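Local structure of DUF4973 domain-containing protein (Bacteroides thetaiotaomicron, 4QNI) at residues A[47-53]-A[120-126]; A[101-106]-A[136-140]; A[172-178]-A[202-208]. The protein is of unknown function but, as a probable two-domain lipoprotein, is thought to serve as an auxiliary nutrient-binding protein. Residues are numbered along the deposited sequence.

How the contacts relate
A two-domain beta protein shows how strand pairing within sheets and side-chain packing between them combine. Contact 1 is pairing within a three-stranded antiparallel sheet of the N-terminal domain, and contact 2 is the packing of that sheet on its larger mixed partner. Their centres lie 10 Å apart and they touch: Lys-124 N is 2.8 Å from Ser-105 O, a probable hydrogen bond, and Leu-123 CD2 is 3.6 Å from Tyr-106 CB. Contact 3 belongs to the C-terminal domain, its centre 27 Å from that of contact 1 and 26 Å from that of contact 2. No functional site is established; the ethanediol at contact 3 probably comes from the crystallisation liquor.

Contact 1 (A[47-53]-A[120-126]); sequences RSNYQLP and LLDLKFD
Six backbone hydrogen bonds join 47-53 to 120-126 as antiparallel strands, their axes 4.2 Å apart at 153°. Ser-48 and Phe-125 exchange N-to-O bonds of 2.9 Å each way, Leu-52 and Leu-121 of 2.8 Å; Tyr-50 N to Leu-123 O is 2.8 Å and Leu-123 N to Tyr-50 O 2.7 Å. The non-hydrogen-bonded pairs between them build the face of Arg-47, Asn-49, Gln-51, Lys-124 and Asp-122, where Lys-124 NZ bridges Asp-122 OD2 at 2.7 Å and Asn-49 ND2 bonds weakly to Asp-122 OD1 at 3.4 Å. This two-faced division is consistent with a sheet of a beta-sandwich, as in E-set domains: the face of Tyr-50, Leu-52, Leu-123 and Phe-125 meets strands 24-30 and 160-168. There Phe-125, chi1 m, turns its ring so that CE2 at its edge lies 3.7 Å from Tyr-50 CB, and Leu-52 CD2 lies 4.1 Å from Leu-121 CD2. At the far end of the Asn-49 face, Pro-53 CG meets Leu-120 CD2 at 4.0 Å, near Tyr-82 of the second subunit.

Contact 2 (A[101-106]-A[136-140]); sequences LAYASY and WVLPL
Rotamers, rather than backbone pairing, fit 101-106 against strand 136-140: the CA atoms of Ala-104 and Leu-138 stand 8.0 Å apart. Trp-136 (chi1 -69°, chi2 112°) offers an indole face to the edge of Tyr-103 (chi1 -71°, chi2 -47°), a T-shaped pair with centroids 5.1 Å apart (six-membered ring of Trp-136) and planes at 61°. A water joins their polar ends, 2.6 Å from Tyr-103 OH and, weakly, 3.2 Å from Trp-136 NE1. Leu-101 (m, t) adds CD1 at 3.7 Å from Trp-136 CZ3. Leu-138 (t, p) sets CD2 4.3 Å from Ala-104 CB. Tyr-106 takes the p rotamer (chi1 51°), and Leu-140 (m, t) lays CD2 over its ring face, a CH-pi contact 3.6 Å from the Tyr-106 centroid. Side-chain contact without backbone pairing is expected where two sheets face each other, consistent with a beta-sandwich; Leu-138 and Leu-140 are its buried part. Tyr-103 and Ser-105 bond through their backbones to strand 118-126, whereas 136-140 lies between strands 93-95 and 160-168 of the facing sheet.

Contact 3 (A[172-178]-A[202-208]); sequences SGDYSGT and TKSSIRG. With EDO (1,2-ethanediol), chain D.
In the loop 202-204, Thr-202 CG2 packs 3.5 Å from Gly-177 O. Lys-203 follows with its N 3.0 Å from a water that also lies 3.1 Å from Gly-177 O, while Lys-203 O receives a CA-H...O contact from Gly-177 CA at 3.0 Å. So close an approach suits glycine, since a CB on Gly-177 would clash with Lys-203 O and with Ile-206 CD1. Ser-204 O then accepts a hydrogen bond from Gly-177 N at 2.8 Å.

With Ser-205 the chain becomes a strand, running antiparallel to 173-176 with axes 4.3 Å apart at 143°. Ser-205 forms a non-hydrogen-bonded pair with Ser-176, and its OG shares a 3.2 Å hydrogen bond with O2 of an ethanediol. Ile-206 and Tyr-175 form an antiparallel hydrogen-bonded pair: Ile-206 N to Tyr-175 O is 2.9 Å and Tyr-175 N to Ile-206 O 2.7 Å. Arg-207 (t, t, m) faces Asp-174 (chi1 m) in a two-pronged salt bridge, NE to OD1 of Asp-174 at 2.7 Å and NH2 to its OD2 at 3.0 Å; its NH1 has a second carboxylate in Glu-225. Gly-208 ends the ladder, its N 2.7 Å from Gly-173 O and its O 3.1 Å from Gly-173 N; a CB here would strike Tyr-175 CE1.

The pairing belongs to a long antiparallel sheet of the C-terminal domain: strand 205-210 pairs on its other side with antiparallel strand 215-219, Ser-176 bonds by its backbone to Thr-315 of strand 306-321, and Tyr-175 packs on Ile-216, Leu-314 and Ile-289, as expected of a sheet curling toward a barrel.

Contact 1 (A[47-53]-A[120-126])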
loop_
_atom_site.group_PDB
_atom_site.type_symbol
_atom_site.label_atom_id
_atom_site.label_comp_id
_atom_site.label_asym_id
_atom_site.label_seq_id
_atom_site.Cartn_x
_atom_site.Cartn_y
_atom_site.Cartn_z
ATOM N N ARG A 47 20.772 31.208 18.582
ATOM C CA ARG A 47 21.888 30.594 17.878
ATOM C C ARG A 47 21.870 29.142 18.185
ATOM O O ARG A 47 21.775 28.743 19.348
ATOM C CB ARG A 47 23.244 31.220 18.224
ATOM C CG ARG A 47 23.703 32.296 17.244
ATOM C CD ARG A 47 22.684 33.432 17.043
ATOM N NE ARG A 47 22.310 34.091 18.300
ATOM C CZ ARG A 47 23.006 35.067 18.880
ATOM N NH1 ARG A 47 24.111 35.532 18.314
ATOM N NH2 ARG A 47 22.587 35.602 20.016
ATOM N N SER A 48 21.920 28.337 17.143
ATOM C CA SER A 48 21.810 26.903 17.311
ATOM C C SER A 48 22.538 26.141 16.204
ATOM O O SER A 48 23.260 26.743 15.392
ATOM C CB SER A 48 20.337 26.524 17.325
ATOM O OG SER A 48 20.171 25.225 17.853
ATOM N N ASN A 49 22.356 24.807 16.184
ATOM C CA ASN A 49 22.988 23.949 15.188
ATOM C C ASN A 49 22.227 22.671 15.044
ATOM O O ASN A 49 21.421 22.333 15.898
ATOM C CB ASN A 49 24.465 23.650 15.540
ATOM C CG ASN A 49 24.639 22.693 16.693
ATOM O OD1 ASN A 49 24.564 23.077 17.842
ATOM N ND2 ASN A 49 24.829 21.416 16.415
ATOM N N TYR A 50 22.519 21.932 13.982
ATOM C CA TYR A 50 21.935 20.628 13.744
ATOM C C TYR A 50 22.930 19.767 12.988
ATOM O O TYR A 50 23.405 20.168 11.928
ATOM C CB TYR A 50 20.606 20.745 12.984
ATOM C CG TYR A 50 19.852 19.437 12.919
ATOM C CD1 TYR A 50 18.974 19.064 13.937
ATOM C CD2 TYR A 50 20.005 18.572 11.839
ATOM C CE1 TYR A 50 18.278 17.863 13.888
ATOM C CE2 TYR A 50 19.306 17.367 11.774
ATOM C CZ TYR A 50 18.444 17.016 12.805
ATOM O OH TYR A 50 17.741 15.841 12.766
ATOM N N GLN A 51 23.226 18.582 13.526
ATOM C CA GLN A 51 24.149 17.622 12.933
ATOM C C GLN A 51 23.363 16.679 11.997
ATOM O O GLN A 51 22.604 15.821 12.447
ATOM C CB GLN A 51 24.890 16.873 14.032
ATOM C CG GLN A 51 25.851 17.772 14.792
ATOM C CD GLN A 51 27.266 17.513 14.378
ATOM O OE1 GLN A 51 27.791 18.115 13.432
ATOM N NE2 GLN A 51 27.917 16.598 15.075
ATOM N N LEU A 52 23.483 16.913 10.684
ATOM C CA LEU A 52 22.720 16.164 9.687
ATOM C C LEU A 52 23.517 14.972 9.169
ATOM O O LEU A 52 24.553 15.157 8.527
ATOM C CB LEU A 52 22.303 17.111 8.534
ATOM C CG LEU A 52 21.498 16.528 7.368
ATOM C CD1 LEU A 52 20.037 16.292 7.766
ATOM C CD2 LEU A 52 21.565 17.447 6.158
ATOM N N PRO A 53 23.038 13.732 9.426
ATOM C CA PRO A 53 23.768 12.547 8.956
ATOM C C PRO A 53 23.771 12.377 7.441
ATOM O O PRO A 53 22.783 12.646 6.759
ATOM C CB PRO A 53 23.007 11.388 9.608
ATOM C CG PRO A 53 22.230 12.006 10.742
ATOM C CD PRO A 53 21.841 13.333 10.202
ATOM N N LEU A 120 28.727 13.734 9.622
ATOM C CA LEU A 120 27.683 14.626 10.100
ATOM C C LEU A 120 27.921 15.994 9.545
ATOM O O LEU A 120 28.998 16.550 9.722
ATOM C CB LEU A 120 27.616 14.643 11.623
ATOM C CG LEU A 120 27.264 13.320 12.291
ATOM C CD1 LEU A 120 27.722 13.311 13.742
ATOM C CD2 LEU A 120 25.773 13.051 12.217
ATOM N N LEU A 121 26.943 16.509 8.804
ATOM C CA LEU A 121 27.005 17.843 8.232
ATOM C C LEU A 121 26.482 18.825 9.296
ATOM O O LEU A 121 25.300 18.776 9.640
ATOM C CB LEU A 121 26.187 17.896 6.926
ATOM C CG LEU A 121 26.282 19.209 6.151
ATOM C CD1 LEU A 121 27.560 19.285 5.358
ATOM C CD2 LEU A 121 25.102 19.384 5.252
ATOM N N ASP A 122 27.362 19.671 9.848
ATOM C CA ASP A 122 26.972 20.592 10.917
ATOM C C ASP A 122 26.271 21.848 10.390
ATOM O O ASP A 122 26.911 22.801 9.950
ATOM C CB ASP A 122 28.185 20.978 11.799
ATOM C CG ASP A 122 27.819 21.614 13.152
ATOM O OD1 ASP A 122 26.614 21.534 13.565
ATOM O OD2 ASP A 122 28.736 22.144 13.823
ATOM N N LEU A 123 24.953 21.872 10.478
ATOM C CA LEU A 123 24.177 23.038 10.046
ATOM C C LEU A 123 24.181 24.062 11.179
ATOM O O LEU A 123 23.884 23.671 12.307
ATOM C CB LEU A 123 22.717 22.613 9.716
ATOM C CG LEU A 123 22.494 21.393 8.831
ATOM C CD1 LEU A 123 20.993 21.046 8.749
ATOM C CD2 LEU A 123 23.083 21.614 7.431
ATOM N N LYS A 124 24.526 25.349 10.907
ATOM C CA LYS A 124 24.511 26.393 11.936
ATOM C C LYS A 124 23.325 27.279 11.672
ATOM O O LYS A 124 22.989 27.514 10.512
ATOM C CB LYS A 124 25.814 27.189 12.010
ATOM C CG LYS A 124 27.083 26.339 12.203
ATOM C CD LYS A 124 27.183 25.660 13.573
ATOM C CE LYS A 124 28.636 25.482 13.961
ATOM N NZ LYS A 124 28.799 24.567 15.118
ATOM N N PHE A 125 22.643 27.706 12.731
ATOM C CA PHE A 125 21.435 28.489 12.587
ATOM C C PHE A 125 21.432 29.725 13.456
ATOM O O PHE A 125 21.932 29.724 14.582
ATOM C CB PHE A 125 20.187 27.657 12.941
ATOM C CG PHE A 125 19.910 26.504 12.021
ATOM C CD1 PHE A 125 19.251 26.701 10.813
ATOM C CD2 PHE A 125 20.259 25.206 12.384
ATOM C CE1 PHE A 125 18.962 25.626 9.976
ATOM C CE2 PHE A 125 19.970 24.126 11.540
ATOM C CZ PHE A 125 19.362 24.349 10.328
ATOM N N ASP A 126 20.801 30.775 12.912
ATOM C CA ASP A 126 20.559 32.045 13.565
ATOM C C ASP A 126 19.091 32.319 13.342
ATOM O O ASP A 126 18.695 32.739 12.249
ATOM C CB ASP A 126 21.474 33.160 13.033
ATOM C CG ASP A 126 21.401 34.427 13.868
ATOM O OD1 ASP A 126 20.527 34.505 14.760
ATOM O OD2 ASP A 126 22.226 35.331 13.643
#

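Contact 2 (A[101-106]-A[136-140])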
loop_
_atom_site.group_PDB
_atom_site.type_symbol
_atom_site.label_atom_id
_atom_site.label_comp_id
_atom_site.label_asym_id
_atom_site.label_seq_id
_atom_site.Cartn_x
_atom_site.Cartn_y
_atom_site.Cartn_z
ATOM N N LEU A 101 20.420 35.472 2.860
ATOM C CA LEU A 101 19.757 35.119 4.131
ATOM C C LEU A 101 20.812 34.698 5.129
ATOM O O LEU A 101 21.867 34.172 4.761
ATOM C CB LEU A 101 18.673 34.029 3.972
ATOM C CG LEU A 101 17.472 34.387 3.079
ATOM C CD1 LEU A 101 16.462 33.296 3.059
ATOM C CD2 LEU A 101 16.769 35.612 3.566
ATOM N N ALA A 102 20.572 34.995 6.368
ATOM C CA ALA A 102 21.553 34.687 7.391
ATOM C C ALA A 102 20.947 33.769 8.463
ATOM O O ALA A 102 21.356 33.806 9.620
ATOM C CB ALA A 102 22.079 35.984 7.998
ATOM N N TYR A 103 19.999 32.906 8.037
ATOM C CA TYR A 103 19.342 31.975 8.931
ATOM C C TYR A 103 20.151 30.727 9.095
ATOM O O TYR A 103 20.231 30.210 10.195
ATOM C CB TYR A 103 17.942 31.631 8.420
ATOM C CG TYR A 103 16.945 32.760 8.545
ATOM C CD1 TYR A 103 16.819 33.481 9.730
ATOM C CD2 TYR A 103 16.104 33.096 7.483
ATOM C CE1 TYR A 103 15.895 34.515 9.853
ATOM C CE2 TYR A 103 15.152 34.109 7.607
ATOM C CZ TYR A 103 15.047 34.810 8.798
ATOM O OH TYR A 103 14.140 35.831 8.917
ATOM N N ALA A 104 20.782 30.262 8.016
ATOM C CA ALA A 104 21.495 29.011 8.007
ATOM C C ALA A 104 22.808 29.068 7.260
ATOM O O ALA A 104 22.914 29.711 6.221
ATOM C CB ALA A 104 20.613 27.964 7.349
ATOM N N SER A 105 23.779 28.316 7.752
ATOM C CA SER A 105 25.056 28.092 7.103
ATOM C C SER A 105 25.425 26.611 7.283
ATOM O O SER A 105 24.934 25.951 8.211
ATOM C CB SER A 105 26.128 29.017 7.661
ATOM O OG SER A 105 26.403 28.676 9.006
ATOM N N TYR A 106 26.263 26.090 6.394
ATOM C CA TYR A 106 26.733 24.707 6.427
ATOM C C TYR A 106 28.017 24.584 5.578
ATOM O O TYR A 106 28.200 25.363 4.626
ATOM C CB TYR A 106 25.635 23.708 5.925
ATOM C CG TYR A 106 25.026 24.095 4.591
ATOM C CD1 TYR A 106 23.963 24.990 4.522
ATOM C CD2 TYR A 106 25.551 23.614 3.393
ATOM C CE1 TYR A 106 23.475 25.438 3.297
ATOM C CE2 TYR A 106 25.050 24.032 2.160
ATOM C CZ TYR A 106 24.021 24.954 2.118
ATOM O OH TYR A 106 23.528 25.384 0.912
ATOM N N TRP A 136 9.622 28.162 6.211
ATOM C CA TRP A 136 11.064 28.102 5.957
ATOM C C TRP A 136 11.547 26.676 5.798
ATOM O O TRP A 136 11.309 25.834 6.656
ATOM C CB TRP A 136 11.869 28.815 7.045
ATOM C CG TRP A 136 11.688 30.316 7.049
ATOM C CD1 TRP A 136 11.076 31.061 8.012
ATOM C CD2 TRP A 136 12.111 31.244 6.031
ATOM N NE1 TRP A 136 11.140 32.398 7.685
ATOM C CE2 TRP A 136 11.766 32.536 6.475
ATOM C CE3 TRP A 136 12.799 31.112 4.809
ATOM C CZ2 TRP A 136 12.058 33.692 5.726
ATOM C CZ3 TRP A 136 13.088 32.253 4.071
ATOM C CH2 TRP A 136 12.717 33.523 4.529
ATOM N N VAL A 137 12.242 26.431 4.694
ATOM C CA VAL A 137 12.795 25.140 4.330
ATOM C C VAL A 137 14.260 25.338 3.899
ATOM O O VAL A 137 14.568 26.317 3.198
ATOM C CB VAL A 137 11.911 24.537 3.178
ATOM C CG1 VAL A 137 12.702 23.677 2.211
ATOM C CG2 VAL A 137 10.738 23.762 3.735
ATOM N N LEU A 138 15.139 24.383 4.251
ATOM C CA LEU A 138 16.511 24.439 3.783
ATOM C C LEU A 138 16.689 23.329 2.750
ATOM O O LEU A 138 16.717 22.158 3.145
ATOM C CB LEU A 138 17.517 24.318 4.949
ATOM C CG LEU A 138 19.005 24.359 4.569
ATOM C CD1 LEU A 138 19.369 25.696 3.921
ATOM C CD2 LEU A 138 19.894 24.063 5.806
ATOM N N PRO A 139 16.765 23.654 1.424
ATOM C CA PRO A 139 16.909 22.585 0.410
ATOM C C PRO A 139 18.385 22.273 0.083
ATOM O O PRO A 139 19.131 23.170 -0.271
ATOM C CB PRO A 139 16.161 23.161 -0.791
ATOM C CG PRO A 139 16.353 24.694 -0.680
ATOM C CD PRO A 139 16.698 24.992 0.786
ATOM N N LEU A 140 18.800 20.997 0.206
ATOM C CA LEU A 140 20.187 20.565 -0.013
ATOM C C LEU A 140 20.273 19.379 -0.937
ATOM O O LEU A 140 19.352 18.582 -1.004
ATOM C CB LEU A 140 20.876 20.168 1.333
ATOM C CG LEU A 140 20.858 21.207 2.462
ATOM C CD1 LEU A 140 21.117 20.563 3.797
ATOM C CD2 LEU A 140 21.853 22.297 2.201
HETATM O O HOH W 1 11.640 35.447 8.497
#

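Contact 3 (A[172-178]-A[202-208])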
loop_
_atom_site.group_PDB
_atom_site.type_symbol
_atom_site.label_atom_id
_atom_site.label_comp_id
_atom_site.label_asym_id
_atom_site.label_seq_id
_atom_site.Cartn_x
_atom_site.Cartn_y
_atom_site.Cartn_z
ATOM N N SER A 172 6.752 25.187 22.299
ATOM C CA SER A 172 6.325 25.089 20.918
ATOM C C SER A 172 6.131 23.654 20.456
ATOM O O SER A 172 6.708 22.715 20.987
ATOM C CB SER A 172 7.332 25.797 20.010
ATOM O OG SER A 172 8.589 25.152 20.103
ATOM N N GLY A 173 5.369 23.532 19.393
ATOM C CA GLY A 173 5.037 22.281 18.759
ATOM C C GLY A 173 3.575 22.297 18.393
ATOM O O GLY A 173 2.935 23.362 18.384
ATOM N N ASP A 174 3.037 21.097 18.135
ATOM C CA ASP A 174 1.651 20.911 17.750
ATOM C C ASP A 174 0.831 20.599 18.985
ATOM O O ASP A 174 0.848 19.489 19.543
ATOM C CB ASP A 174 1.502 19.846 16.631
ATOM C CG ASP A 174 2.173 20.235 15.305
ATOM O OD1 ASP A 174 2.623 21.392 15.177
ATOM O OD2 ASP A 174 2.262 19.380 14.413
ATOM N N TYR A 175 0.133 21.626 19.428
ATOM C CA TYR A 175 -0.765 21.538 20.572
ATOM C C TYR A 175 -2.008 20.790 20.191
ATOM O O TYR A 175 -2.408 20.816 19.030
ATOM C CB TYR A 175 -1.174 22.956 21.008
ATOM C CG TYR A 175 -0.172 23.669 21.877
ATOM C CD1 TYR A 175 0.930 24.320 21.319
ATOM C CD2 TYR A 175 -0.396 23.818 23.242
ATOM C CE1 TYR A 175 1.833 25.026 22.120
ATOM C CE2 TYR A 175 0.467 24.559 24.039
ATOM C CZ TYR A 175 1.603 25.124 23.484
ATOM O OH TYR A 175 2.490 25.755 24.322
ATOM N N SER A 176 -2.659 20.173 21.151
ATOM C CA SER A 176 -3.974 19.600 20.912
ATOM C C SER A 176 -4.937 20.769 20.938
ATOM O O SER A 176 -4.790 21.632 21.800
ATOM C CB SER A 176 -4.323 18.590 21.998
ATOM O OG SER A 176 -5.709 18.287 21.970
ATOM N N GLY A 177 -5.874 20.820 20.000
ATOM C CA GLY A 177 -6.898 21.864 19.981
ATOM C C GLY A 177 -8.234 21.392 20.549
ATOM O O GLY A 177 -9.226 22.112 20.490
ATOM N N THR A 178 -8.265 20.193 21.106
ATOM C CA THR A 178 -9.449 19.535 21.693
ATOM C C THR A 178 -10.169 20.418 22.764
ATOM O O THR A 178 -11.405 20.387 22.836
ATOM C CB THR A 178 -8.992 18.175 22.242
ATOM O OG1 THR A 178 -8.760 17.318 21.113
ATOM C CG2 THR A 178 -9.985 17.528 23.172
ATOM N N THR A 202 -13.891 22.615 15.834
ATOM C CA THR A 202 -12.727 22.235 16.611
ATOM C C THR A 202 -11.577 21.830 15.700
ATOM O O THR A 202 -11.705 20.926 14.863
ATOM C CB THR A 202 -13.043 21.178 17.683
ATOM O OG1 THR A 202 -14.105 21.674 18.519
ATOM C CG2 THR A 202 -11.817 20.853 18.568
ATOM N N LYS A 203 -10.462 22.565 15.867
ATOM C CA LYS A 203 -9.160 22.318 15.267
ATOM C C LYS A 203 -8.491 21.315 16.177
ATOM O O LYS A 203 -8.144 21.685 17.297
ATOM C CB LYS A 203 -8.342 23.628 15.195
ATOM C CG LYS A 203 -8.485 24.413 13.909
ATOM C CD LYS A 203 -7.172 25.107 13.548
ATOM C CE LYS A 203 -6.285 24.258 12.664
ATOM N NZ LYS A 203 -6.874 24.070 11.303
ATOM N N SER A 204 -8.355 20.056 15.759
ATOM C CA SER A 204 -7.747 19.029 16.621
ATOM C C SER A 204 -6.256 19.305 16.914
ATOM O O SER A 204 -5.755 18.897 17.959
ATOM C CB SER A 204 -7.902 17.639 16.003
ATOM O OG SER A 204 -7.094 17.501 14.843
ATOM N N SER A 205 -5.558 19.958 15.981
ATOM C CA SER A 205 -4.139 20.272 16.096
ATOM C C SER A 205 -3.883 21.765 15.843
ATOM O O SER A 205 -4.351 22.315 14.851
ATOM C CB SER A 205 -3.329 19.414 15.130
ATOM O OG SER A 205 -1.959 19.762 15.198
ATOM N N ILE A 206 -3.169 22.425 16.774
ATOM C CA ILE A 206 -2.847 23.846 16.679
ATOM C C ILE A 206 -1.350 23.965 16.806
ATOM O O ILE A 206 -0.790 23.630 17.850
ATOM C CB ILE A 206 -3.617 24.693 17.747
ATOM C CG1 ILE A 206 -5.150 24.599 17.537
ATOM C CG2 ILE A 206 -3.130 26.162 17.732
ATOM C CD1 ILE A 206 -5.937 24.996 18.714
ATOM N N ARG A 207 -0.704 24.448 15.754
ATOM C CA ARG A 207 0.741 24.583 15.750
ATOM C C ARG A 207 1.159 25.880 16.439
ATOM O O ARG A 207 0.697 26.965 16.058
ATOM C CB ARG A 207 1.273 24.521 14.293
ATOM C CG ARG A 207 2.800 24.532 14.222
ATOM C CD ARG A 207 3.279 24.024 12.894
ATOM N NE ARG A 207 3.058 22.587 12.816
ATOM C CZ ARG A 207 3.033 21.895 11.692
ATOM N NH1 ARG A 207 3.180 22.507 10.523
ATOM N NH2 ARG A 207 2.843 20.583 11.722
ATOM N N GLY A 208 2.060 25.735 17.413
ATOM C CA GLY A 208 2.656 26.821 18.181
ATOM C C GLY A 208 4.048 27.019 17.629
ATOM O O GLY A 208 4.884 26.129 17.761
HETATM C C1 EDO D . -0.338 22.847 10.714
HETATM O O1 EDO D . -0.872 24.156 10.988
HETATM C C2 EDO D . -1.161 21.687 11.377
HETATM O O2 EDO D . -0.939 21.562 12.788
HETATM O O HOH W 2 -10.071 24.192 18.364
#